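Local coordinates for protein alkylpurine DNA glycosylase AlkC (Pseudomonas fluorescens, PDB 5VHV) that removes alkylated purines from DNA as a base excision repair glycosylase that works without flipping the damaged base out of the double helix, at residues E7-E12 / S81-L86; K31-H36 / A51-S56; L71-A76 / K108-F113. One frame throughout, in Å; residues are numbered along the deposited sequence.

Overall arrangement
All three contacts lie in the helical N-terminal part of the chain, the kind of superhelical, HEAT-like array expected of DNA alkylation repair enzymes. Interaction 1 is closest to the bound polyether 9B4: its 81-86 loop supplies Gly82, Phe83 and Leu86 to that pocket, and the nearest atom of the contact is about 5 Å from the DNA. Interaction 2, its centre about 13 Å from that of interaction 1, meets it where Phe9 CD1 packs on Val53 CG2 at 3.9 Å. Interactions 1 and 3, their centres about 15 Å apart, touch through Ser85 CB and Phe113 O at 3.9 Å. Interactions 2 and 3 do not touch; about 7 Å separates their nearest atoms.

Interaction 1: E7-E12 / S81-L86; sequences EIFNVE and SGFVSL. With 9B4 ((2R,5R,13R,16R)-9-(hydroxymethyl)-9-{[(2R)-2-hydroxypropoxy]methyl}-5,13-dimethyl-4,7,11,14-tetraoxaheptadecane-2,16-diol), chain L.
Ile8 and Phe9 press on Phe83 and Val84, and Phe83 is the side chain to follow because it touches both segment 7-12 and the polyether 9B4. Its CG stands anti to the backbone N (chi1 -174°). Starting at the root, CB lies 3.9 Å from O28 of 9B4. On one branch of the ring, CD1 is 4.1 Å from the hydroxyl oxygen O14 of 9B4, which sits at the ring edge, and CE1 comes near carbon C16. The other branch turns to segment 7-12: CD2 is 3.8 Å from Ile8 CG2, and CE2 is 3.9 Å from Phe9 CE2, the two aromatic side chains crossing at about a right angle. Leu86 CD1 rests over one face of the Phe83 ring, offset toward its rim.

Val84 deals with the rest of Phe9. Its CG2 is over one face of that ring in a CH-pi contact, 4.3 Å from the centroid, and also touches Ile8 CG1. The ring tip pushes in to the backbone, with Phe9 CZ 3.6 Å from Val84 CA. Met50 and Val53 of helix 46-60 pack on Phe9 as well.

No hydrogen bond joins the segments. The loop meets polar needs internally: Ser81 OG accepts from Val84 N in a nearly straight ST-motif bond (174°), and Ser81 O takes Ser85 N and Ser85 OG from opposite faces of its carbonyl plane. The contact therefore depends on apolar fit, and the loop's own bonds probably help fix the backbone from which Phe83 reaches both Phe9 and 9B4.

Interaction 2: K31-H36 / A51-S56; sequences KGFLKH and ARVSES
Phe33 and His36 of helix 30-38 take Ser56 between them as this helix packs against helix 46-60. The axes of the short segments come within 9.3 Å and run at 142°, roughly antiparallel. The tight side is the Phe33 ring: its CD1 lies 3.6 Å from Ser56 CB, its CE1 has Val53 O at the edge and in plane, and its CZ reaches Val53 CG1 at 4.1 Å. Ile17 and Ala18 of helix 11-24 close in on the same ring, burying it.

One helical turn on, the contact opens toward partly exposed residues. His36 has CG anti to its backbone N (chi1 -166°), and ND1 donates to Ser56 OG over 2.9 Å, the oxygen tilted out of the imidazole plane. Glu55 takes a smaller part, its backbone O 4.1 Å from His36 CE1. Arg52 has its CD 4.2 Å from His36 ND1, while its NH1 goes on to bond Ala39 O.

An alanine in place of His36 would probably leave Ser56 OG without its donor and open a gap beside Arg52 CD.

Ser56 OG in turn donates a hydrogen bond to Arg52 O, 2.8 Å away, which also accepts one from Ser56 N. The hydroxyl is thus engaged as both acceptor and donor, which is consistent with a proton on ND1; the net charge of the imidazole is not settled by this.

Interaction 3: L71-A76 / K108-F113; sequences LLYALA and KYFTTF
Tyr73 lays its ring flat over that of Tyr109 in an offset stack, centroids 4.1 Å apart and planes only 2° from parallel. Each ring puts its CD2 over the centre of the other. Beyond the stack, Tyr109 OH reaches past the Tyr73 ring to the backbone and donates to Tyr73 O over 2.8 Å, approaching 28° out of the carbonyl plane. One residue is therefore held twice by the same tyrosine, which should limit how far the Tyr109 ring can slide or turn.

The opposite face of Tyr109 meets Phe113 CE2, toward the rim, so both faces of this ring are in contact. Phe113 in turn receives the Ala76 methyl squarely over its centre, with CB 3.8 Å from the centroid. Phe110 completes the aromatic cluster at the edge of Tyr109, where its CE1 lies in the plane of that ring; its CZ is 4.0 Å from Tyr73 CD1, the planes inclined at 61°, and the same CZ touches Leu72 CB at 3.8 Å. Its CE1 comes 3.5 Å from Leu72 O, which lies at the Phe110 ring edge.

The cluster joins helix 65-75 to the end of helix 100-110. Helix 87-95 packs against both, through Tyr91 on Leu72, Leu88 on Ala76 and Val92 on Phe110. Leu75 faces helix 11-24, whereas Thr111 and Thr112 touch helix 144-152, placing this contact between earlier and later helices of the array.

Interaction 1: E7-E12 / S81-L86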
loop_
_atom_site.group_PDB
_atom_site.type_symbol
_atom_site.label_atom_id
_atom_site.label_comp_id
_atom_site.label_asym_id
_atom_site.label_seq_id
_atom_site.Cartn_x
_atom_site.Cartn_y
_atom_site.Cartn_z
ATOM N N GLU A 7 -0.981 7.079 -19.987
ATOM C CA GLU A 7 -0.219 7.785 -21.010
ATOM C C GLU A 7 1.283 7.685 -20.783
ATOM O O GLU A 7 2.057 8.082 -21.657
ATOM C CB GLU A 7 -0.662 9.239 -21.060
ATOM C CG GLU A 7 -2.143 9.386 -21.378
ATOM C CD GLU A 7 -2.544 8.778 -22.714
ATOM O OE1 GLU A 7 -3.684 8.266 -22.802
ATOM O OE2 GLU A 7 -1.729 8.804 -23.668
ATOM N N ILE A 8 1.716 7.142 -19.647
ATOM C CA ILE A 8 3.133 6.833 -19.488
ATOM C C ILE A 8 3.565 5.826 -20.554
ATOM O O ILE A 8 4.709 5.852 -21.022
ATOM C CB ILE A 8 3.411 6.327 -18.056
ATOM C CG1 ILE A 8 4.891 6.437 -17.712
ATOM C CG2 ILE A 8 2.962 4.895 -17.885
ATOM C CD1 ILE A 8 5.299 7.834 -17.346
ATOM N N PHE A 9 2.660 4.945 -20.968
ATOM C CA PHE A 9 2.909 4.038 -22.094
ATOM C C PHE A 9 2.208 4.546 -23.360
ATOM O O PHE A 9 1.395 3.849 -23.969
ATOM C CB PHE A 9 2.442 2.621 -21.758
ATOM C CG PHE A 9 3.353 1.858 -20.824
ATOM C CD1 PHE A 9 4.464 1.201 -21.315
ATOM C CD2 PHE A 9 3.055 1.739 -19.488
ATOM C CE1 PHE A 9 5.277 0.483 -20.481
ATOM C CE2 PHE A 9 3.876 1.016 -18.639
ATOM C CZ PHE A 9 4.978 0.380 -19.152
ATOM N N ASN A 10 2.511 5.778 -23.759
ATOM C CA ASN A 10 1.968 6.317 -24.997
ATOM C C ASN A 10 2.877 5.926 -26.170
ATOM O O ASN A 10 3.879 5.221 -26.008
ATOM C CB ASN A 10 1.752 7.833 -24.887
ATOM C CG ASN A 10 3.031 8.613 -24.632
ATOM O OD1 ASN A 10 4.126 8.067 -24.667
ATOM N ND2 ASN A 10 2.880 9.908 -24.348
ATOM N N VAL A 11 2.511 6.352 -27.380
ATOM C CA VAL A 11 3.269 5.909 -28.553
ATOM C C VAL A 11 4.697 6.423 -28.476
ATOM O O VAL A 11 5.646 5.719 -28.836
ATOM C CB VAL A 11 2.575 6.347 -29.857
ATOM C CG1 VAL A 11 3.422 5.967 -31.057
ATOM C CG2 VAL A 11 1.224 5.679 -29.974
ATOM N N GLU A 12 4.870 7.652 -27.992
ATOM C CA GLU A 12 6.208 8.211 -27.849
ATOM C C GLU A 12 7.085 7.324 -26.963
ATOM O O GLU A 12 8.262 7.097 -27.276
ATOM C CB GLU A 12 6.117 9.633 -27.288
ATOM C CG GLU A 12 5.491 10.688 -28.226
ATOM C CD GLU A 12 3.978 10.516 -28.508
ATOM O OE1 GLU A 12 3.238 9.890 -27.705
ATOM O OE2 GLU A 12 3.523 11.032 -29.558
ATOM N N SER A 81 12.271 5.566 -17.309
ATOM C CA SER A 81 11.181 5.509 -16.334
ATOM C C SER A 81 11.226 4.215 -15.532
ATOM O O SER A 81 11.281 3.126 -16.107
ATOM C CB SER A 81 9.828 5.624 -17.036
ATOM O OG SER A 81 8.785 5.216 -16.157
ATOM N N GLY A 82 11.150 4.342 -14.206
ATOM C CA GLY A 82 11.093 3.169 -13.351
ATOM C C GLY A 82 9.770 2.419 -13.455
ATOM O O GLY A 82 9.737 1.189 -13.414
ATOM N N PHE A 83 8.669 3.152 -13.611
ATOM C CA PHE A 83 7.374 2.505 -13.801
ATOM C C PHE A 83 7.329 1.760 -15.130
ATOM O O PHE A 83 6.864 0.617 -15.194
ATOM C CB PHE A 83 6.269 3.556 -13.723
ATOM C CG PHE A 83 4.900 2.973 -13.771
ATOM C CD1 PHE A 83 4.262 2.583 -12.610
ATOM C CD2 PHE A 83 4.265 2.768 -14.982
ATOM C CE1 PHE A 83 2.988 2.010 -12.660
ATOM C CE2 PHE A 83 3.000 2.205 -15.034
ATOM C CZ PHE A 83 2.365 1.831 -13.866
ATOM N N VAL A 84 7.835 2.372 -16.202
ATOM C CA VAL A 84 7.876 1.685 -17.493
ATOM C C VAL A 84 8.675 0.391 -17.386
ATOM O O VAL A 84 8.340 -0.616 -18.020
ATOM C CB VAL A 84 8.442 2.616 -18.578
ATOM C CG1 VAL A 84 8.841 1.830 -19.837
ATOM C CG2 VAL A 84 7.409 3.669 -18.931
ATOM N N SER A 85 9.732 0.391 -16.571
ATOM C CA SER A 85 10.601 -0.770 -16.432
ATOM C C SER A 85 9.903 -1.983 -15.826
ATOM O O SER A 85 10.487 -3.075 -15.832
ATOM C CB SER A 85 11.822 -0.397 -15.591
ATOM O OG SER A 85 12.516 0.684 -16.227
ATOM N N LEU A 86 8.678 -1.839 -15.321
ATOM C CA LEU A 86 7.914 -3.008 -14.875
ATOM C C LEU A 86 7.756 -4.073 -15.959
ATOM O O LEU A 86 7.536 -5.244 -15.618
ATOM C CB LEU A 86 6.516 -2.598 -14.395
ATOM C CG LEU A 86 6.427 -1.765 -13.125
ATOM C CD1 LEU A 86 5.011 -1.213 -12.922
ATOM C CD2 LEU A 86 6.860 -2.566 -11.931
HETATM C C01 9B4 L . -4.248 5.157 -8.331
HETATM C C02 9B4 L . -2.860 5.023 -7.705
HETATM C C03 9B4 L . -1.812 5.286 -8.770
HETATM C C05 9B4 L . 0.440 5.227 -9.267
HETATM C C06 9B4 L . 1.815 5.631 -8.744
HETATM C C07 9B4 L . 2.263 4.688 -7.634
HETATM C C09 9B4 L . 2.717 2.458 -7.110
HETATM C C10 9B4 L . 3.569 1.316 -7.668
HETATM C C12 9B4 L . 5.589 0.878 -8.849
HETATM C C13 9B4 L . 7.000 1.437 -9.058
HETATM C C15 9B4 L . 7.715 0.646 -10.152
HETATM C C16 9B4 L . 2.747 0.624 -8.747
HETATM C C17 9B4 L . 1.811 7.046 -8.147
HETATM C C23 9B4 L . 2.744 5.477 -9.954
HETATM C C25 9B4 L . 4.179 7.087 -10.743
HETATM C C26 9B4 L . 5.649 7.357 -11.028
HETATM C C27 9B4 L . 6.569 6.350 -10.328
HETATM C C34 9B4 L . -2.560 3.611 -5.817
HETATM C C35 9B4 L . -1.380 2.724 -5.451
HETATM C C37 9B4 L . -1.597 2.235 -4.017
HETATM O O04 9B4 L . -0.513 5.141 -8.243
HETATM O O08 9B4 L . 2.397 3.387 -8.118
HETATM O O11 9B4 L . 4.770 1.818 -8.199
HETATM O O14 9B4 L . 6.932 2.779 -9.448
HETATM O O18 9B4 L . 1.250 8.017 -8.995
HETATM O O24 9B4 L . 3.985 6.079 -9.775
HETATM O O28 9B4 L . 5.789 7.247 -12.415
HETATM O O33 9B4 L . -2.643 3.736 -7.209
HETATM O O36 9B4 L . -1.309 1.650 -6.351
#

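Interaction 2: K31-H36 / A51-S56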
loop_
_atom_site.group_PDB
_atom_site.type_symbol
_atom_site.label_atom_id
_atom_site.label_comp_id
_atom_site.label_asym_id
_atom_site.label_seq_id
_atom_site.Cartn_x
_atom_site.Cartn_y
_atom_site.Cartn_z
ATOM N N LYS A 31 9.973 -2.099 -36.242
ATOM C CA LYS A 31 8.714 -1.870 -36.943
ATOM C C LYS A 31 7.666 -2.893 -36.525
ATOM O O LYS A 31 6.502 -2.545 -36.305
ATOM C CB LYS A 31 8.957 -1.915 -38.453
ATOM C CG LYS A 31 7.718 -1.958 -39.319
ATOM C CD LYS A 31 8.092 -1.705 -40.793
ATOM C CE LYS A 31 7.398 -2.680 -41.727
ATOM N NZ LYS A 31 7.746 -2.444 -43.167
ATOM N N GLY A 32 8.063 -4.164 -36.420
ATOM C CA GLY A 32 7.134 -5.190 -35.976
ATOM C C GLY A 32 6.729 -5.009 -34.527
ATOM O O GLY A 32 5.570 -5.229 -34.166
ATOM N N PHE A 33 7.674 -4.584 -33.684
ATOM C CA PHE A 33 7.370 -4.337 -32.282
ATOM C C PHE A 33 6.321 -3.251 -32.147
ATOM O O PHE A 33 5.337 -3.404 -31.410
ATOM C CB PHE A 33 8.645 -3.957 -31.533
ATOM C CG PHE A 33 8.395 -3.318 -30.190
ATOM C CD1 PHE A 33 8.107 -4.098 -29.079
ATOM C CD2 PHE A 33 8.480 -1.943 -30.036
ATOM C CE1 PHE A 33 7.895 -3.511 -27.847
ATOM C CE2 PHE A 33 8.254 -1.352 -28.804
ATOM C CZ PHE A 33 7.959 -2.151 -27.707
ATOM N N LEU A 34 6.515 -2.140 -32.869
ATOM C CA LEU A 34 5.587 -1.024 -32.766
ATOM C C LEU A 34 4.214 -1.410 -33.301
ATOM O O LEU A 34 3.189 -1.064 -32.696
ATOM C CB LEU A 34 6.152 0.195 -33.517
ATOM C CG LEU A 34 7.352 0.860 -32.811
ATOM C CD1 LEU A 34 7.998 1.895 -33.718
ATOM C CD2 LEU A 34 6.938 1.503 -31.495
ATOM N N LYS A 35 4.171 -2.127 -34.431
ATOM C CA LYS A 35 2.891 -2.566 -34.968
ATOM C C LYS A 35 2.132 -3.402 -33.941
ATOM O O LYS A 35 0.929 -3.209 -33.721
ATOM C CB LYS A 35 3.100 -3.366 -36.250
ATOM C CG LYS A 35 1.804 -3.798 -36.895
ATOM C CD LYS A 35 2.069 -4.537 -38.208
ATOM C CE LYS A 35 0.782 -4.952 -38.898
ATOM N NZ LYS A 35 1.082 -5.768 -40.112
ATOM N N HIS A 36 2.831 -4.345 -33.307
ATOM C CA HIS A 36 2.211 -5.245 -32.333
ATOM C C HIS A 36 1.760 -4.495 -31.084
ATOM O O HIS A 36 0.658 -4.726 -30.567
ATOM C CB HIS A 36 3.228 -6.337 -31.985
ATOM C CG HIS A 36 2.659 -7.526 -31.266
ATOM N ND1 HIS A 36 2.284 -7.475 -29.947
ATOM C CD2 HIS A 36 2.427 -8.799 -31.672
ATOM C CE1 HIS A 36 1.852 -8.659 -29.563
ATOM N NE2 HIS A 36 1.937 -9.488 -30.586
ATOM N N ALA A 51 2.018 -4.938 -19.816
ATOM C CA ALA A 51 2.103 -6.327 -20.258
ATOM C C ALA A 51 2.281 -6.410 -21.767
ATOM O O ALA A 51 3.021 -7.267 -22.272
ATOM C CB ALA A 51 0.853 -7.106 -19.837
ATOM N N ARG A 52 1.586 -5.544 -22.499
ATOM C CA ARG A 52 1.655 -5.561 -23.958
ATOM C C ARG A 52 3.085 -5.352 -24.456
ATOM O O ARG A 52 3.513 -6.018 -25.403
ATOM C CB ARG A 52 0.719 -4.510 -24.537
ATOM C CG ARG A 52 0.807 -4.328 -26.079
ATOM C CD ARG A 52 0.295 -5.538 -26.862
ATOM N NE ARG A 52 -1.161 -5.689 -26.800
ATOM C CZ ARG A 52 -2.027 -4.989 -27.514
ATOM N NH1 ARG A 52 -1.589 -4.058 -28.353
ATOM N NH2 ARG A 52 -3.332 -5.201 -27.387
ATOM N N VAL A 53 3.861 -4.477 -23.807
ATOM C CA VAL A 53 5.238 -4.252 -24.255
ATOM C C VAL A 53 6.037 -5.552 -24.188
ATOM O O VAL A 53 6.786 -5.895 -25.106
ATOM C CB VAL A 53 5.908 -3.141 -23.429
ATOM C CG1 VAL A 53 7.395 -3.081 -23.730
ATOM C CG2 VAL A 53 5.245 -1.787 -23.715
ATOM N N SER A 54 5.907 -6.281 -23.086
ATOM C CA SER A 54 6.598 -7.557 -22.936
ATOM C C SER A 54 6.157 -8.561 -23.994
ATOM O O SER A 54 6.993 -9.244 -24.611
ATOM C CB SER A 54 6.349 -8.106 -21.524
ATOM O OG SER A 54 6.697 -9.467 -21.401
ATOM N N GLU A 55 4.848 -8.659 -24.232
ATOM C CA GLU A 55 4.330 -9.573 -25.241
ATOM C C GLU A 55 4.832 -9.200 -26.628
ATOM O O GLU A 55 5.120 -10.073 -27.454
ATOM C CB GLU A 55 2.804 -9.556 -25.235
ATOM C CG GLU A 55 2.216 -10.008 -23.925
ATOM C CD GLU A 55 0.738 -9.697 -23.809
ATOM O OE1 GLU A 55 0.172 -9.185 -24.794
ATOM O OE2 GLU A 55 0.139 -9.986 -22.745
ATOM N N SER A 56 4.879 -7.904 -26.920
ATOM C CA SER A 56 5.309 -7.465 -28.238
ATOM C C SER A 56 6.772 -7.791 -28.460
ATOM O O SER A 56 7.160 -8.216 -29.558
ATOM C CB SER A 56 5.074 -5.966 -28.396
ATOM O OG SER A 56 3.705 -5.651 -28.208
#

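Interaction 3: L71-A76 / K108-F113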
loop_
_atom_site.group_PDB
_atom_site.type_symbol
_atom_site.label_atom_id
_atom_site.label_comp_id
_atom_site.label_asym_id
_atom_site.label_seq_id
_atom_site.Cartn_x
_atom_site.Cartn_y
_atom_site.Cartn_z
ATOM N N LEU A 71 19.789 -9.263 -23.648
ATOM C CA LEU A 71 19.437 -7.957 -24.205
ATOM C C LEU A 71 18.705 -7.103 -23.179
ATOM O O LEU A 71 18.934 -5.894 -23.083
ATOM C CB LEU A 71 18.561 -8.110 -25.437
ATOM C CG LEU A 71 19.134 -8.932 -26.591
ATOM C CD1 LEU A 71 18.141 -8.966 -27.730
ATOM C CD2 LEU A 71 20.472 -8.364 -27.068
ATOM N N LEU A 72 17.782 -7.710 -22.439
ATOM C CA LEU A 72 16.972 -6.941 -21.505
ATOM C C LEU A 72 17.797 -6.451 -20.312
ATOM O O LEU A 72 17.518 -5.371 -19.766
ATOM C CB LEU A 72 15.787 -7.789 -21.058
ATOM C CG LEU A 72 14.804 -8.210 -22.184
ATOM C CD1 LEU A 72 13.683 -9.044 -21.581
ATOM C CD2 LEU A 72 14.210 -7.011 -22.928
ATOM N N TYR A 73 18.817 -7.212 -19.896
ATOM C CA TYR A 73 19.758 -6.692 -18.909
ATOM C C TYR A 73 20.401 -5.400 -19.401
ATOM O O TYR A 73 20.564 -4.448 -18.627
ATOM C CB TYR A 73 20.850 -7.715 -18.601
ATOM C CG TYR A 73 20.584 -8.691 -17.468
ATOM C CD1 TYR A 73 19.437 -9.480 -17.443
ATOM C CD2 TYR A 73 21.505 -8.836 -16.425
ATOM C CE1 TYR A 73 19.216 -10.393 -16.416
ATOM C CE2 TYR A 73 21.302 -9.744 -15.393
ATOM C CZ TYR A 73 20.155 -10.521 -15.389
ATOM O OH TYR A 73 19.953 -11.430 -14.364
ATOM N N ALA A 74 20.803 -5.355 -20.680
ATOM C CA ALA A 74 21.416 -4.141 -21.209
ATOM C C ALA A 74 20.394 -3.035 -21.400
ATOM O O ALA A 74 20.734 -1.850 -21.275
ATOM C CB ALA A 74 22.121 -4.423 -22.529
ATOM N N LEU A 75 19.139 -3.401 -21.676
ATOM C CA LEU A 75 18.103 -2.401 -21.889
ATOM C C LEU A 75 17.760 -1.667 -20.591
ATOM O O LEU A 75 17.467 -0.466 -20.618
ATOM C CB LEU A 75 16.854 -3.068 -22.466
ATOM C CG LEU A 75 15.714 -2.118 -22.837
ATOM C CD1 LEU A 75 16.078 -1.253 -24.014
ATOM C CD2 LEU A 75 14.413 -2.904 -23.078
ATOM N N ALA A 76 17.821 -2.356 -19.455
ATOM C CA ALA A 76 17.283 -1.787 -18.219
ATOM C C ALA A 76 17.844 -0.410 -17.889
ATOM O O ALA A 76 17.043 0.513 -17.671
ATOM C CB ALA A 76 17.502 -2.778 -17.071
ATOM N N LYS A 108 15.986 -10.334 -9.428
ATOM C CA LYS A 108 16.796 -9.637 -8.434
ATOM C C LYS A 108 17.526 -8.464 -9.075
ATOM O O LYS A 108 17.698 -7.405 -8.456
ATOM C CB LYS A 108 17.799 -10.599 -7.807
ATOM C CG LYS A 108 18.668 -9.968 -6.735
ATOM C CD LYS A 108 19.786 -10.911 -6.285
ATOM C CE LYS A 108 20.690 -10.189 -5.307
ATOM N NZ LYS A 108 21.762 -11.068 -4.752
ATOM N N TYR A 109 17.973 -8.647 -10.311
ATOM C CA TYR A 109 18.630 -7.572 -11.053
ATOM C C TYR A 109 17.636 -6.481 -11.452
ATOM O O TYR A 109 17.880 -5.288 -11.227
ATOM C CB TYR A 109 19.299 -8.158 -12.292
ATOM C CG TYR A 109 19.835 -7.125 -13.260
ATOM C CD1 TYR A 109 21.048 -6.503 -13.031
ATOM C CD2 TYR A 109 19.116 -6.772 -14.399
ATOM C CE1 TYR A 109 21.560 -5.556 -13.934
ATOM C CE2 TYR A 109 19.610 -5.833 -15.297
ATOM C CZ TYR A 109 20.835 -5.247 -15.065
ATOM O OH TYR A 109 21.326 -4.298 -15.952
ATOM N N PHE A 110 16.520 -6.869 -12.069
ATOM C CA PHE A 110 15.550 -5.884 -12.570
ATOM C C PHE A 110 14.868 -5.084 -11.459
ATOM O O PHE A 110 14.441 -3.946 -11.697
ATOM C CB PHE A 110 14.469 -6.572 -13.411
ATOM C CG PHE A 110 14.933 -7.062 -14.771
ATOM C CD1 PHE A 110 15.782 -6.301 -15.568
ATOM C CD2 PHE A 110 14.467 -8.275 -15.265
ATOM C CE1 PHE A 110 16.185 -6.768 -16.818
ATOM C CE2 PHE A 110 14.848 -8.741 -16.530
ATOM C CZ PHE A 110 15.716 -7.997 -17.297
ATOM N N THR A 111 14.723 -5.652 -10.256
ATOM C CA THR A 111 13.903 -4.993 -9.245
ATOM C C THR A 111 14.495 -3.647 -8.816
ATOM O O THR A 111 13.740 -2.760 -8.391
ATOM C CB THR A 111 13.689 -5.922 -8.035
ATOM O OG1 THR A 111 12.503 -5.525 -7.331
ATOM C CG2 THR A 111 14.868 -5.911 -7.075
ATOM N N THR A 112 15.812 -3.450 -8.958
ATOM C CA THR A 112 16.388 -2.143 -8.640
ATOM C C THR A 112 16.008 -1.063 -9.655
ATOM O O THR A 112 16.016 0.129 -9.322
ATOM C CB THR A 112 17.916 -2.244 -8.541
ATOM O OG1 THR A 112 18.482 -2.545 -9.825
ATOM C CG2 THR A 112 18.331 -3.338 -7.558
ATOM N N PHE A 113 15.660 -1.439 -10.872
ATOM C CA PHE A 113 15.274 -0.482 -11.905
ATOM C C PHE A 113 13.803 -0.122 -11.834
ATOM O O PHE A 113 13.398 0.928 -12.334
ATOM C CB PHE A 113 15.593 -1.078 -13.287
ATOM C CG PHE A 113 17.056 -1.293 -13.506
ATOM C CD1 PHE A 113 17.841 -0.267 -14.000
ATOM C CD2 PHE A 113 17.665 -2.500 -13.161
ATOM C CE1 PHE A 113 19.195 -0.436 -14.187
ATOM C CE2 PHE A 113 19.023 -2.676 -13.350
ATOM C CZ PHE A 113 19.794 -1.645 -13.854
#